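Local coordinates for Tubulin/ftsz, gtpase (PDB 3ZID), which binds and probably hydrolyses GTP as a tubulin/FtsZ-like cytoskeletal GTPase and is thought to help control cell shape in its archaeal host, at residues I106-S111 with A135-I140; G170-D175 with T223-G228. All blocks are in the same frame, centred on the assembly; numbering follows the deposited sequence.

Contact 1. Residues I106-S111 with A135-I140; sequences IFVMTS and ATIVPI. With GDP (guanosine-5'-diphosphate), chain C.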
loop_
_atom_site.group_PDB
_atom_site.type_symbol
_atom_site.label_atom_id
_atom_site.label_comp_id
_atom_site.label_asym_id
_atom_site.label_seq_id
_atom_site.Cartn_x
_atom_site.Cartn_y
_atom_site.Cartn_z
ATOM N N ILE A 106 6.751 8.939 7.997
ATOM C CA ILE A 106 6.984 8.894 6.559
ATOM C C ILE A 106 6.151 7.801 5.926
ATOM O O ILE A 106 6.205 6.642 6.345
ATOM C CB ILE A 106 8.509 8.686 6.226
ATOM C CG1 ILE A 106 9.379 9.739 6.946
ATOM C CG2 ILE A 106 8.752 8.730 4.722
ATOM C CD1 ILE A 106 10.916 9.587 6.715
ATOM N N PHE A 107 5.360 8.179 4.934
ATOM C CA PHE A 107 4.639 7.206 4.125
ATOM C C PHE A 107 5.320 7.033 2.795
ATOM O O PHE A 107 5.595 8.013 2.110
ATOM C CB PHE A 107 3.185 7.628 3.927
ATOM C CG PHE A 107 2.377 7.608 5.205
ATOM C CD1 PHE A 107 1.965 6.403 5.764
ATOM C CD2 PHE A 107 2.054 8.791 5.862
ATOM C CE1 PHE A 107 1.206 6.364 6.954
ATOM C CE2 PHE A 107 1.287 8.777 7.040
ATOM C CZ PHE A 107 0.879 7.564 7.600
ATOM N N VAL A 108 5.615 5.780 2.453
ATOM C CA VAL A 108 6.177 5.437 1.141
ATOM C C VAL A 108 5.152 4.632 0.359
ATOM O O VAL A 108 4.856 3.484 0.680
ATOM C CB VAL A 108 7.496 4.658 1.254
ATOM C CG1 VAL A 108 8.062 4.378 -0.131
ATOM C CG2 VAL A 108 8.507 5.469 2.069
ATOM N N MET A 109 4.599 5.271 -0.657
ATOM C CA MET A 109 3.482 4.726 -1.391
ATOM C C MET A 109 3.904 4.272 -2.765
ATOM O O MET A 109 4.480 5.036 -3.532
ATOM C CB MET A 109 2.399 5.778 -1.484
ATOM C CG MET A 109 2.149 6.437 -0.139
ATOM S SD MET A 109 0.920 7.725 -0.308
ATOM C CE MET A 109 1.719 8.768 -1.503
ATOM N N THR A 110 3.596 3.015 -3.060
ATOM C CA THR A 110 3.990 2.395 -4.304
ATOM C C THR A 110 3.143 1.147 -4.575
ATOM O O THR A 110 2.593 0.535 -3.649
ATOM C CB THR A 110 5.497 1.983 -4.261
ATOM O OG1 THR A 110 5.831 1.308 -5.472
ATOM C CG2 THR A 110 5.763 1.020 -3.117
ATOM N N SER A 111 3.064 0.748 -5.846
ATOM C CA SER A 111 2.649 -0.618 -6.161
ATOM C C SER A 111 3.855 -1.542 -5.997
ATOM O O SER A 111 5.009 -1.105 -6.070
ATOM C CB SER A 111 2.107 -0.731 -7.592
ATOM O OG SER A 111 3.134 -0.609 -8.555
ATOM N N ALA A 135 12.132 8.118 13.194
ATOM C CA ALA A 135 10.902 8.203 12.404
ATOM C C ALA A 135 10.101 6.907 12.311
ATOM O O ALA A 135 10.650 5.809 12.336
ATOM C CB ALA A 135 11.212 8.715 11.004
ATOM N N THR A 136 8.790 7.058 12.188
ATOM C CA THR A 136 7.912 5.950 11.885
ATOM C C THR A 136 7.770 5.940 10.369
ATOM O O THR A 136 7.314 6.926 9.774
ATOM C CB THR A 136 6.560 6.148 12.525
ATOM O OG1 THR A 136 6.712 6.159 13.944
ATOM C CG2 THR A 136 5.587 5.034 12.100
ATOM N N ILE A 137 8.210 4.857 9.737
ATOM C CA ILE A 137 8.229 4.772 8.274
ATOM C C ILE A 137 7.301 3.661 7.826
ATOM O O ILE A 137 7.510 2.503 8.169
ATOM C CB ILE A 137 9.638 4.521 7.743
ATOM C CG1 ILE A 137 10.596 5.585 8.289
ATOM C CG2 ILE A 137 9.637 4.516 6.217
ATOM C CD1 ILE A 137 12.016 5.517 7.758
ATOM N N VAL A 138 6.268 4.024 7.072
ATOM C CA VAL A 138 5.202 3.088 6.741
ATOM C C VAL A 138 5.010 2.948 5.238
ATOM O O VAL A 138 4.562 3.881 4.560
ATOM C CB VAL A 138 3.875 3.558 7.350
ATOM C CG1 VAL A 138 2.730 2.646 6.919
ATOM C CG2 VAL A 138 3.989 3.634 8.877
ATOM N N PRO A 139 5.366 1.779 4.695
ATOM C CA PRO A 139 5.011 1.598 3.290
ATOM C C PRO A 139 3.516 1.326 3.087
ATOM O O PRO A 139 2.846 0.647 3.884
ATOM C CB PRO A 139 5.863 0.386 2.860
ATOM C CG PRO A 139 6.201 -0.312 4.099
ATOM C CD PRO A 139 6.303 0.748 5.169
ATOM N N ILE A 140 3.000 1.907 2.010
ATOM C CA ILE A 140 1.668 1.620 1.511
ATOM C C ILE A 140 1.880 0.812 0.239
ATOM O O ILE A 140 2.297 1.360 -0.786
ATOM C CB ILE A 140 0.924 2.907 1.150
ATOM C CG1 ILE A 140 1.053 3.927 2.286
ATOM C CG2 ILE A 140 -0.531 2.620 0.829
ATOM C CD1 ILE A 140 0.474 3.449 3.584
HETATM P PB GDP C . 5.955 1.663 -12.022
HETATM O O1B GDP C . 6.287 1.611 -10.541
HETATM O O2B GDP C . 5.682 3.095 -12.439
HETATM O O3B GDP C . 7.135 1.101 -12.795
HETATM O O3A GDP C . 4.699 0.713 -12.326
HETATM P PA GDP C . 3.235 0.977 -11.723
HETATM O O1A GDP C . 2.299 1.435 -12.788
HETATM O O2A GDP C . 3.230 1.892 -10.519
HETATM O "O5'" GDP C . 2.901 -0.496 -11.224
HETATM C "C5'" GDP C . 1.900 -1.242 -11.899
HETATM C "C4'" GDP C . 0.977 -1.834 -10.844
HETATM O "O4'" GDP C . 0.316 -0.755 -10.182
HETATM C "C3'" GDP C . -0.083 -2.656 -11.526
HETATM O "O3'" GDP C . -0.508 -3.634 -10.579
HETATM C "C2'" GDP C . -1.170 -1.645 -11.766
HETATM O "O2'" GDP C . -2.432 -2.300 -11.813
HETATM C "C1'" GDP C . -1.072 -0.775 -10.529
HETATM N N9 GDP C . -1.440 0.629 -10.721
HETATM C C8 GDP C . -0.960 1.482 -11.647
HETATM N N7 GDP C . -1.488 2.717 -11.470
HETATM C C5 GDP C . -2.319 2.642 -10.409
HETATM C C6 GDP C . -3.177 3.572 -9.671
HETATM O O6 GDP C . -3.280 4.750 -10.036
HETATM N N1 GDP C . -3.853 3.105 -8.623
HETATM C C2 GDP C . -3.773 1.829 -8.222
HETATM N N2 GDP C . -4.504 1.448 -7.154
HETATM N N3 GDP C . -3.003 0.900 -8.839
HETATM C C4 GDP C . -2.267 1.265 -9.912
#
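Phe107 lays the CD1-CE1 side of its ring obliquely against Val138, its parallel bridge partner, with CD1 3.8 Å from Val138 CB. Its CG is anti to the carbonyl carbon (chi1 -67°), and CD1 also meets CD1 of Ile140, 4.0 Å away. Two bridges further along, on the same face of the sheet, Met109 and Ile140 run side by side in the same direction, Met109 CG resting 3.7 Å from Ile140 CG1 before the thioether bends off at chi3. Five backbone hydrogen bonds join the strands; Val138 N to Ile106 O, at 2.7 Å, lies almost along the carbonyl axis, whereas Ile140 N approaches Val108 O from above the carbonyl plane. At the C-terminal end of 106-111, Ser111 OG, between backbone N and carbonyl carbon, donates a 2.7 Å hydrogen bond to GDP O5'. Replacing Phe107 by an alanine would remove the ring from Val138 and Ile140 and would probably loosen the packing of this sheet face against the helix behind it. The arrangement is a beta-alpha-beta crossover of the Rossmann-like GTPase domain: the connecting helix 117-131 packs on Val108 and Ile137, strand 3-9 flanks 105-111, and helix 186-210 covers Phe107, Met109 and Ile140 on the other face.

Contact 2. Residues G170-D175 with T223-G228; sequences GMILVD and TVMNGG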
loop_
_atom_site.group_PDB
_atom_site.type_symbol
_atom_site.label_atom_id
_atom_site.label_comp_id
_atom_site.label_asym_id
_atom_site.label_seq_id
_atom_site.Cartn_x
_atom_site.Cartn_y
_atom_site.Cartn_z
ATOM N N GLY A 170 5.844 -1.820 9.753
ATOM C CA GLY A 170 4.599 -2.375 9.277
ATOM C C GLY A 170 4.444 -2.038 7.818
ATOM O O GLY A 170 5.343 -1.496 7.180
ATOM N N MET A 171 3.295 -2.379 7.282
ATOM C CA MET A 171 3.040 -2.144 5.890
ATOM C C MET A 171 1.544 -2.123 5.713
ATOM O O MET A 171 0.834 -2.981 6.248
ATOM C CB MET A 171 3.705 -3.252 5.068
ATOM C CG MET A 171 3.111 -3.514 3.728
ATOM S SD MET A 171 4.278 -4.373 2.657
ATOM C CE MET A 171 5.011 -5.556 3.766
ATOM N N ILE A 172 1.041 -1.109 5.025
ATOM C CA ILE A 172 -0.384 -1.130 4.725
ATOM C C ILE A 172 -0.661 -1.735 3.359
ATOM O O ILE A 172 -0.243 -1.205 2.335
ATOM C CB ILE A 172 -0.995 0.242 4.790
ATOM C CG1 ILE A 172 -1.128 0.648 6.268
ATOM C CG2 ILE A 172 -2.391 0.223 4.160
ATOM C CD1 ILE A 172 -0.994 2.120 6.522
ATOM N N LEU A 173 -1.405 -2.829 3.355
ATOM C CA LEU A 173 -1.702 -3.546 2.120
ATOM C C LEU A 173 -2.927 -2.974 1.431
ATOM O O LEU A 173 -3.957 -2.806 2.046
ATOM C CB LEU A 173 -1.936 -5.028 2.422
ATOM C CG LEU A 173 -0.771 -5.802 3.042
ATOM C CD1 LEU A 173 -1.216 -7.222 3.376
ATOM C CD2 LEU A 173 0.445 -5.810 2.096
ATOM N N VAL A 174 -2.805 -2.702 0.138
ATOM C CA VAL A 174 -3.923 -2.256 -0.682
ATOM C C VAL A 174 -4.095 -3.296 -1.801
ATOM O O VAL A 174 -3.210 -3.479 -2.644
ATOM C CB VAL A 174 -3.646 -0.863 -1.299
ATOM C CG1 VAL A 174 -4.870 -0.335 -2.071
ATOM C CG2 VAL A 174 -3.214 0.131 -0.209
ATOM N N ASP A 175 -5.226 -3.988 -1.799
ATOM C CA ASP A 175 -5.447 -5.067 -2.762
ATOM C C ASP A 175 -6.279 -4.596 -3.952
ATOM O O ASP A 175 -7.492 -4.497 -3.859
ATOM C CB ASP A 175 -6.127 -6.250 -2.084
ATOM C CG ASP A 175 -6.251 -7.470 -3.008
ATOM O OD1 ASP A 175 -5.732 -7.435 -4.149
ATOM O OD2 ASP A 175 -6.831 -8.484 -2.567
ATOM N N THR A 223 2.997 0.315 17.617
ATOM C CA THR A 223 2.745 -0.969 18.288
ATOM C C THR A 223 1.843 -1.888 17.455
ATOM O O THR A 223 2.096 -3.089 17.343
ATOM C CB THR A 223 2.105 -0.753 19.686
ATOM O OG1 THR A 223 3.057 -0.145 20.571
ATOM C CG2 THR A 223 1.627 -2.069 20.280
ATOM N N VAL A 224 0.775 -1.324 16.903
ATOM C CA VAL A 224 -0.099 -2.053 15.992
ATOM C C VAL A 224 0.660 -2.473 14.724
ATOM O O VAL A 224 0.687 -3.641 14.382
ATOM C CB VAL A 224 -1.351 -1.219 15.623
ATOM C CG1 VAL A 224 -2.148 -1.907 14.529
ATOM C CG2 VAL A 224 -2.220 -1.002 16.859
ATOM N N MET A 225 1.320 -1.525 14.064
ATOM C CA MET A 225 1.931 -1.778 12.759
ATOM C C MET A 225 3.041 -2.813 12.825
ATOM O O MET A 225 3.286 -3.544 11.865
ATOM C CB MET A 225 2.494 -0.480 12.170
ATOM C CG MET A 225 1.454 0.613 11.902
ATOM S SD MET A 225 0.309 0.084 10.620
ATOM C CE MET A 225 1.415 0.085 9.224
ATOM N N ASN A 226 3.703 -2.887 13.970
ATOM C CA ASN A 226 4.807 -3.819 14.143
ATOM C C ASN A 226 4.397 -5.137 14.770
ATOM O O ASN A 226 5.237 -5.935 15.138
ATOM C CB ASN A 226 5.930 -3.173 14.941
ATOM C CG ASN A 226 6.643 -2.100 14.157
ATOM O OD1 ASN A 226 6.859 -2.246 12.960
ATOM N ND2 ASN A 226 6.974 -0.997 14.814
ATOM N N GLY A 227 3.099 -5.375 14.884
ATOM C CA GLY A 227 2.646 -6.630 15.454
ATOM C C GLY A 227 2.609 -7.735 14.411
ATOM O O GLY A 227 2.690 -7.473 13.211
ATOM N N GLY A 228 2.515 -8.975 14.872
ATOM C CA GLY A 228 2.254 -10.103 13.997
ATOM C C GLY A 228 3.169 -10.200 12.786
ATOM O O GLY A 228 4.387 -10.210 12.934
HETATM O O HOH W 1 1.264 -3.373 9.554
#
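Met225, in the last turn of helix 219-225, carries the close-packed half of this contact. Its CG is anti to the carbonyl carbon (chi1 -62°), and further bends at chi2 and chi3 bring the terminal methyl back to the start of strand 172-175. There CE lies 3.7 Å from Met171 N and 3.9 Å from CG1 of Ile172, whose side chain crosses the methionine obliquely. Packing is tightest at Gly170, where CA is 3.1 Å from Met225 O. A beta carbon on Gly170 would run into that carbonyl, and the positive phi (82°) would also press it against the oxygen of the preceding residue. The contact thus joins the last strand of the GTPase sheet to the end of a helix that also packs on the second, mixed sheet, where Met225 touches Val319, in keeping with the two-domain tubulin/FtsZ fold. The polar side is looser. No direct hydrogen bond links the segments; instead a water accepts from Met171 N at 3.2 Å and donates to Met225 O at 3.1 Å, bridging the two backbones. Asn226, partly exposed just beyond the helix, brings OD1 to 3.4 Å from Gly170 N, but at an angle too poor for a bond, while its ND2 makes a weak hydrogen bond to Asp169 OD1.

The two contacts meet at neighbouring strands of the parallel sheet, 136-143 and 172-175, with their centres about 11 Å apart. A probable hydrogen bond of 2.8 Å from Ile172 N to Pro139 O ties the backbones together. Apolar packing continues the join: Ile140 CD1 lies 3.5 Å from Ile172 CD1, and Val138 CG1 is 3.7 Å from Met225 CE, so Val138 and Ile140, which pack on strand 106-111 in contact 1, also touch contact 2. Only contact 1 reaches the nucleotide directly, through Ser111. Contact 2 stands back from it, the nearest atoms of the Ile172 side chain and GDP being about 12 Å apart, although strand 172-175 leads into Asn176 of the GTP site.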